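Long-range contacts in endo-beta-mannanase (Opitutaceae bacterium TAV5, PDB 7BOB), which probably hydrolyses beta-1,4-mannosidic bonds from the chain ends of manno-oligosaccharides, as a homotrimeric family 5 glycoside hydrolase active in the termite hindgut: residues Asp47-Leu52 and Arg91-Gln96; Leu278-Gly283 and Gly313-Cys318. All coordinates share one frame; numbering follows the deposited sequence.

Interaction 1: residues Asp47-Leu52 and Arg91-Gln96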
loop_
_atom_site.group_PDB
_atom_site.type_symbol
_atom_site.label_atom_id
_atom_site.label_comp_id
_atom_site.label_asym_id
_atom_site.label_seq_id
_atom_site.Cartn_x
_atom_site.Cartn_y
_atom_site.Cartn_z
ATOM N N ASP A 47 1.827 37.604 -32.490
ATOM C CA ASP A 47 1.776 37.789 -33.943
ATOM C C ASP A 47 1.905 36.455 -34.661
ATOM O O ASP A 47 1.153 36.157 -35.594
ATOM C CB ASP A 47 2.889 38.727 -34.413
ATOM C CG ASP A 47 2.590 40.191 -34.142
ATOM O OD1 ASP A 47 1.415 40.546 -33.911
ATOM O OD2 ASP A 47 3.553 40.987 -34.151
ATOM N N LEU A 48 2.855 35.621 -34.226
ATOM C CA LEU A 48 3.030 34.332 -34.885
ATOM C C LEU A 48 1.772 33.482 -34.752
ATOM O O LEU A 48 1.358 32.816 -35.710
ATOM C CB LEU A 48 4.250 33.614 -34.320
ATOM C CG LEU A 48 4.556 32.330 -35.092
ATOM C CD1 LEU A 48 4.615 32.572 -36.613
ATOM C CD2 LEU A 48 5.847 31.708 -34.558
ATOM N N MET A 49 1.130 33.520 -33.583
ATOM C CA MET A 49 -0.108 32.763 -33.403
ATOM C C MET A 49 -1.173 33.251 -34.371
ATOM O O MET A 49 -1.766 32.457 -35.106
ATOM C CB MET A 49 -0.614 32.883 -31.963
ATOM C CG MET A 49 0.307 32.289 -30.878
ATOM S SD MET A 49 -0.357 32.745 -29.274
ATOM C CE MET A 49 0.783 31.916 -28.146
ATOM N N ALA A 50 -1.414 34.569 -34.396
ATOM C CA ALA A 50 -2.426 35.123 -35.292
ATOM C C ALA A 50 -2.152 34.728 -36.735
ATOM O O ALA A 50 -3.072 34.324 -37.455
ATOM C CB ALA A 50 -2.489 36.639 -35.139
ATOM N N SER A 51 -0.885 34.776 -37.154
ATOM C CA SER A 51 -0.541 34.431 -38.531
ATOM C C SER A 51 -0.792 32.961 -38.866
ATOM O O SER A 51 -0.936 32.629 -40.045
ATOM C CB SER A 51 0.921 34.782 -38.809
ATOM O OG SER A 51 1.794 33.747 -38.376
ATOM N N LEU A 52 -0.828 32.066 -37.875
ATOM C CA LEU A 52 -1.150 30.670 -38.145
ATOM C C LEU A 52 -2.648 30.399 -38.147
ATOM O O LEU A 52 -3.045 29.250 -38.324
ATOM C CB LEU A 52 -0.475 29.746 -37.126
ATOM C CG LEU A 52 1.050 29.750 -37.180
ATOM C CD1 LEU A 52 1.606 29.090 -35.935
ATOM C CD2 LEU A 52 1.542 29.075 -38.455
ATOM N N ARG A 91 -4.838 41.436 -31.813
ATOM C CA ARG A 91 -4.338 40.479 -32.787
ATOM C C ARG A 91 -5.328 39.362 -33.051
ATOM O O ARG A 91 -4.948 38.347 -33.643
ATOM C CB ARG A 91 -2.996 39.907 -32.336
ATOM C CG ARG A 91 -1.922 40.948 -32.367
ATOM C CD ARG A 91 -0.738 40.656 -31.440
ATOM N NE ARG A 91 0.250 41.663 -31.776
ATOM C CZ ARG A 91 0.298 42.879 -31.226
ATOM N NH1 ARG A 91 -0.535 43.208 -30.244
ATOM N NH2 ARG A 91 1.190 43.759 -31.662
ATOM N N GLY A 92 -6.582 39.525 -32.635
ATOM C CA GLY A 92 -7.594 38.526 -32.931
ATOM C C GLY A 92 -7.488 37.262 -32.102
ATOM O O GLY A 92 -8.014 36.219 -32.501
ATOM N N LEU A 93 -6.806 37.313 -30.965
ATOM C CA LEU A 93 -6.659 36.161 -30.085
ATOM C C LEU A 93 -7.507 36.404 -28.844
ATOM O O LEU A 93 -7.334 37.425 -28.162
ATOM C CB LEU A 93 -5.191 35.947 -29.721
ATOM C CG LEU A 93 -4.267 35.764 -30.926
ATOM C CD1 LEU A 93 -2.820 35.837 -30.476
ATOM C CD2 LEU A 93 -4.560 34.447 -31.646
ATOM N N ARG A 94 -8.442 35.488 -28.573
ATOM C CA ARG A 94 -9.248 35.503 -27.356
ATOM C C ARG A 94 -8.457 34.850 -26.227
ATOM O O ARG A 94 -8.146 33.653 -26.287
ATOM C CB ARG A 94 -10.593 34.789 -27.563
ATOM C CG ARG A 94 -11.360 35.247 -28.813
ATOM C CD ARG A 94 -12.785 34.674 -28.898
ATOM N NE ARG A 94 -13.674 35.289 -27.914
ATOM C CZ ARG A 94 -14.768 35.993 -28.209
ATOM N NH1 ARG A 94 -15.135 36.185 -29.481
ATOM N NH2 ARG A 94 -15.497 36.511 -27.217
ATOM N N PRO A 95 -8.097 35.602 -25.191
ATOM C CA PRO A 95 -7.323 35.012 -24.092
ATOM C C PRO A 95 -8.173 34.053 -23.272
ATOM O O PRO A 95 -9.353 34.297 -23.013
ATOM C CB PRO A 95 -6.896 36.228 -23.263
ATOM C CG PRO A 95 -7.904 37.298 -23.607
ATOM C CD PRO A 95 -8.308 37.053 -25.027
ATOM N N GLN A 96 -7.568 32.949 -22.856
ATOM C CA GLN A 96 -8.219 32.045 -21.912
ATOM C C GLN A 96 -7.334 32.040 -20.679
ATOM O O GLN A 96 -6.382 31.253 -20.592
ATOM C CB GLN A 96 -8.422 30.642 -22.485
ATOM C CG GLN A 96 -9.230 29.753 -21.553
ATOM C CD GLN A 96 -9.489 28.363 -22.136
ATOM O OE1 GLN A 96 -8.803 27.401 -21.804
ATOM N NE2 GLN A 96 -10.473 28.268 -23.027
#
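R91 reaches across the carboxylate of D47 with a chain extended from CG to NE, the two side chains crossing at a slant at the periphery of the barrel domain. NE gives its hydrogen to D47 OD1 at 2.7 Å, a hydrogen-bonded salt bridge with an N-H...O angle of 150°. The oxygen sits almost in the guanidinium plane, but NE meets it from above the carboxylate, 40° out of that plane. D47 OD2 stays 4.1 Å from R91 NE, so the bridge rests on one oxygen and is not the two-pronged form. R91 CD rides along with NE, 3.3 Å from D47 OD1. At the other end of the guanidinium, NH1 is bonded to A87 O in helix 75-89, which fixes how the group is turned.

One helical turn on, the methyl of A50 rests against the backbone, its CB 3.3 Å from R91 O. Deeper in, L93 packs against helix 39-51: its CD1 lies 4.0 Å from M49 CB, and the two side chains cross at about a right angle. M49 then runs on past L93 to V57 of strand 56-62. G92, with positive phi, is the C-prime residue of the Schellman motif that ends helix 75-89 and turns the chain toward strand 94-101. The contact is thus graded, oily where L93 and M49 are buried and charged at the exposed D47, where solvent would probably weaken the ionic attraction.

Interaction 2: residues Leu278-Gly283 and Gly313-Cys318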
loop_
_atom_site.group_PDB
_atom_site.type_symbol
_atom_site.label_atom_id
_atom_site.label_comp_id
_atom_site.label_asym_id
_atom_site.label_seq_id
_atom_site.Cartn_x
_atom_site.Cartn_y
_atom_site.Cartn_z
ATOM N N LEU A 278 -13.991 21.015 -24.016
ATOM C CA LEU A 278 -12.898 21.635 -24.744
ATOM C C LEU A 278 -11.656 20.761 -24.636
ATOM O O LEU A 278 -11.243 20.403 -23.526
ATOM C CB LEU A 278 -12.596 23.028 -24.165
ATOM C CG LEU A 278 -11.362 23.754 -24.698
ATOM C CD1 LEU A 278 -11.584 23.987 -26.184
ATOM C CD2 LEU A 278 -11.094 25.113 -24.017
ATOM N N LEU A 279 -11.044 20.439 -25.777
ATOM C CA LEU A 279 -9.739 19.779 -25.754
ATOM C C LEU A 279 -8.717 20.849 -25.414
ATOM O O LEU A 279 -8.051 21.418 -26.284
ATOM C CB LEU A 279 -9.423 19.103 -27.083
ATOM C CG LEU A 279 -8.159 18.235 -27.074
ATOM C CD1 LEU A 279 -8.300 17.108 -26.066
ATOM C CD2 LEU A 279 -7.803 17.667 -28.462
ATOM N N GLN A 280 -8.603 21.132 -24.111
ATOM C CA GLN A 280 -7.874 22.307 -23.642
ATOM C C GLN A 280 -6.364 22.147 -23.725
ATOM O O GLN A 280 -5.635 23.154 -23.698
ATOM C CB GLN A 280 -8.275 22.605 -22.208
ATOM C CG GLN A 280 -7.792 23.946 -21.674
ATOM C CD GLN A 280 -8.183 24.102 -20.244
ATOM O OE1 GLN A 280 -7.996 23.180 -19.444
ATOM N NE2 GLN A 280 -8.758 25.251 -19.905
ATOM N N GLU A 281 -5.888 20.908 -23.828
ATOM C CA GLU A 281 -4.470 20.591 -23.941
ATOM C C GLU A 281 -4.368 19.295 -24.721
ATOM O O GLU A 281 -4.971 18.293 -24.324
ATOM C CB GLU A 281 -3.795 20.367 -22.580
ATOM C CG GLU A 281 -3.441 21.575 -21.757
ATOM C CD GLU A 281 -2.717 21.152 -20.462
ATOM O OE1 GLU A 281 -2.113 20.044 -20.439
ATOM O OE2 GLU A 281 -2.790 21.898 -19.467
ATOM N N PHE A 282 -3.576 19.300 -25.786
ATOM C CA PHE A 282 -3.185 18.056 -26.407
ATOM C C PHE A 282 -1.793 18.260 -26.973
ATOM O O PHE A 282 -1.418 19.380 -27.325
ATOM C CB PHE A 282 -4.183 17.635 -27.495
ATOM C CG PHE A 282 -4.056 18.434 -28.736
ATOM C CD1 PHE A 282 -4.613 19.704 -28.816
ATOM C CD2 PHE A 282 -3.327 17.944 -29.810
ATOM C CE1 PHE A 282 -4.475 20.458 -29.976
ATOM C CE2 PHE A 282 -3.176 18.693 -30.963
ATOM C CZ PHE A 282 -3.756 19.952 -31.051
ATOM N N GLY A 283 -1.021 17.186 -27.044
ATOM C CA GLY A 283 0.341 17.318 -27.529
ATOM C C GLY A 283 0.900 15.969 -27.892
ATOM O O GLY A 283 0.329 14.934 -27.544
ATOM N N GLY A 313 -13.190 22.553 -29.314
ATOM C CA GLY A 313 -12.039 23.427 -29.463
ATOM C C GLY A 313 -10.754 22.689 -29.154
ATOM O O GLY A 313 -10.790 21.613 -28.548
ATOM N N TYR A 314 -9.615 23.234 -29.587
ATOM C CA TYR A 314 -8.359 22.485 -29.638
ATOM C C TYR A 314 -7.211 23.433 -29.343
ATOM O O TYR A 314 -6.975 24.373 -30.110
ATOM C CB TYR A 314 -8.157 21.808 -31.009
ATOM C CG TYR A 314 -9.393 21.087 -31.490
ATOM C CD1 TYR A 314 -9.558 19.707 -31.297
ATOM C CD2 TYR A 314 -10.411 21.791 -32.127
ATOM C CE1 TYR A 314 -10.705 19.067 -31.727
ATOM C CE2 TYR A 314 -11.549 21.170 -32.545
ATOM C CZ TYR A 314 -11.702 19.811 -32.349
ATOM O OH TYR A 314 -12.864 19.231 -32.796
ATOM N N LEU A 315 -6.496 23.178 -28.252
ATOM C CA LEU A 315 -5.371 24.005 -27.829
ATOM C C LEU A 315 -4.152 23.118 -27.622
ATOM O O LEU A 315 -4.171 22.211 -26.783
ATOM C CB LEU A 315 -5.692 24.778 -26.543
ATOM C CG LEU A 315 -6.924 25.685 -26.594
ATOM C CD1 LEU A 315 -7.134 26.355 -25.252
ATOM C CD2 LEU A 315 -6.757 26.717 -27.694
ATOM N N TRP A 316 -3.103 23.387 -28.384
ATOM C CA TRP A 316 -1.893 22.594 -28.336
ATOM C C TRP A 316 -1.051 22.935 -27.102
ATOM O O TRP A 316 -1.066 24.066 -26.609
ATOM C CB TRP A 316 -1.106 22.834 -29.618
ATOM C CG TRP A 316 0.291 22.365 -29.592
ATOM C CD1 TRP A 316 1.387 23.062 -29.169
ATOM C CD2 TRP A 316 0.765 21.099 -30.042
ATOM N NE1 TRP A 316 2.516 22.305 -29.333
ATOM C CE2 TRP A 316 2.160 21.089 -29.863
ATOM C CE3 TRP A 316 0.145 19.976 -30.595
ATOM C CZ2 TRP A 316 2.949 19.984 -30.191
ATOM C CZ3 TRP A 316 0.929 18.882 -30.930
ATOM C CH2 TRP A 316 2.317 18.899 -30.736
ATOM N N TRP A 317 -0.310 21.937 -26.605
ATOM C CA TRP A 317 0.701 22.136 -25.564
ATOM C C TRP A 317 2.077 21.812 -26.133
ATOM O O TRP A 317 2.325 20.672 -26.517
ATOM C CB TRP A 317 0.462 21.256 -24.316
ATOM C CG TRP A 317 1.397 21.740 -23.249
ATOM C CD1 TRP A 317 2.753 21.532 -23.182
ATOM C CD2 TRP A 317 1.074 22.632 -22.176
ATOM N NE1 TRP A 317 3.287 22.231 -22.113
ATOM C CE2 TRP A 317 2.278 22.909 -21.479
ATOM C CE3 TRP A 317 -0.119 23.198 -21.716
ATOM C CZ2 TRP A 317 2.323 23.749 -20.365
ATOM C CZ3 TRP A 317 -0.070 24.047 -20.599
ATOM C CH2 TRP A 317 1.140 24.310 -19.946
ATOM N N CYS A 318 2.989 22.783 -26.148
ATOM C CA CYS A 318 2.728 24.195 -25.883
ATOM C C CYS A 318 3.343 24.977 -27.074
ATOM O O CYS A 318 3.902 24.369 -28.004
ATOM C CB CYS A 318 3.326 24.618 -24.532
ATOM S SG CYS A 318 5.123 24.439 -24.515
#
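F282 O receives the shortest cross-strand bond here, from W317 N at 2.9 Å, and W316 CA also brings a C-H to the same oxygen. This is the parallel pairing of strands 277-282 and 311-316, the last two of the (beta/alpha)8 barrel expected of family 5, joined through helix 292-309 as a beta-alpha-beta unit. L315 N bonds to L279 O and F282 N to L315 O, both at 3.1 Å. Between L279, paired with Y314, and F282, paired with W316, the register slips by one residue: a beta bulge.

L279, Y314, F282 and W316 share one face of the sheet. F282 has CG between its backbone N and carbonyl carbon (chi1 75°), which turns the ring back over the neighbouring strand, where its CE1 lies 4.1 Å from Y314 CB. W316 directs its edge at the face of this ring in an offset edge-to-face pair, planes 85° apart; L299, L303 and F354 also flank F282. An alanine in place of F282 would probably open a gap beside W316 and deprive the indole edge of its aromatic partner.

E281 lies alongside W317, its CD 3.5 Å from W317 CE3, and its carboxylate is held by R58 through OE2 and by Y242 through OE1. Past the strand end, G283 CA sits over the W316 six-membered ring, 4.1 Å from the centroid and 22° off the normal.

How the interactions relate
From the N terminus, helix 39-51 leads into strand 56-62, and helix 75-89 then brings the chain back to 91-96, where interaction 1 closes its loop of 38 residues. The chain then builds the intervening strands, 151-154, 191-192 and 237-241, before interaction 2 opens at 278 and closes a second, shorter loop around helix 292-309. The two loops follow in series, neither nested nor crossed. Interaction 1 ties an outer helix to the entry of strand 94-101, whereas interaction 2 joins two neighbouring strands. Their centres are about 15 Å apart, yet both reach the same parallel barrel sheet, and across its interior Q96 OE1 and Q280 NE2, 2.9 Å apart, probably form a hydrogen bond.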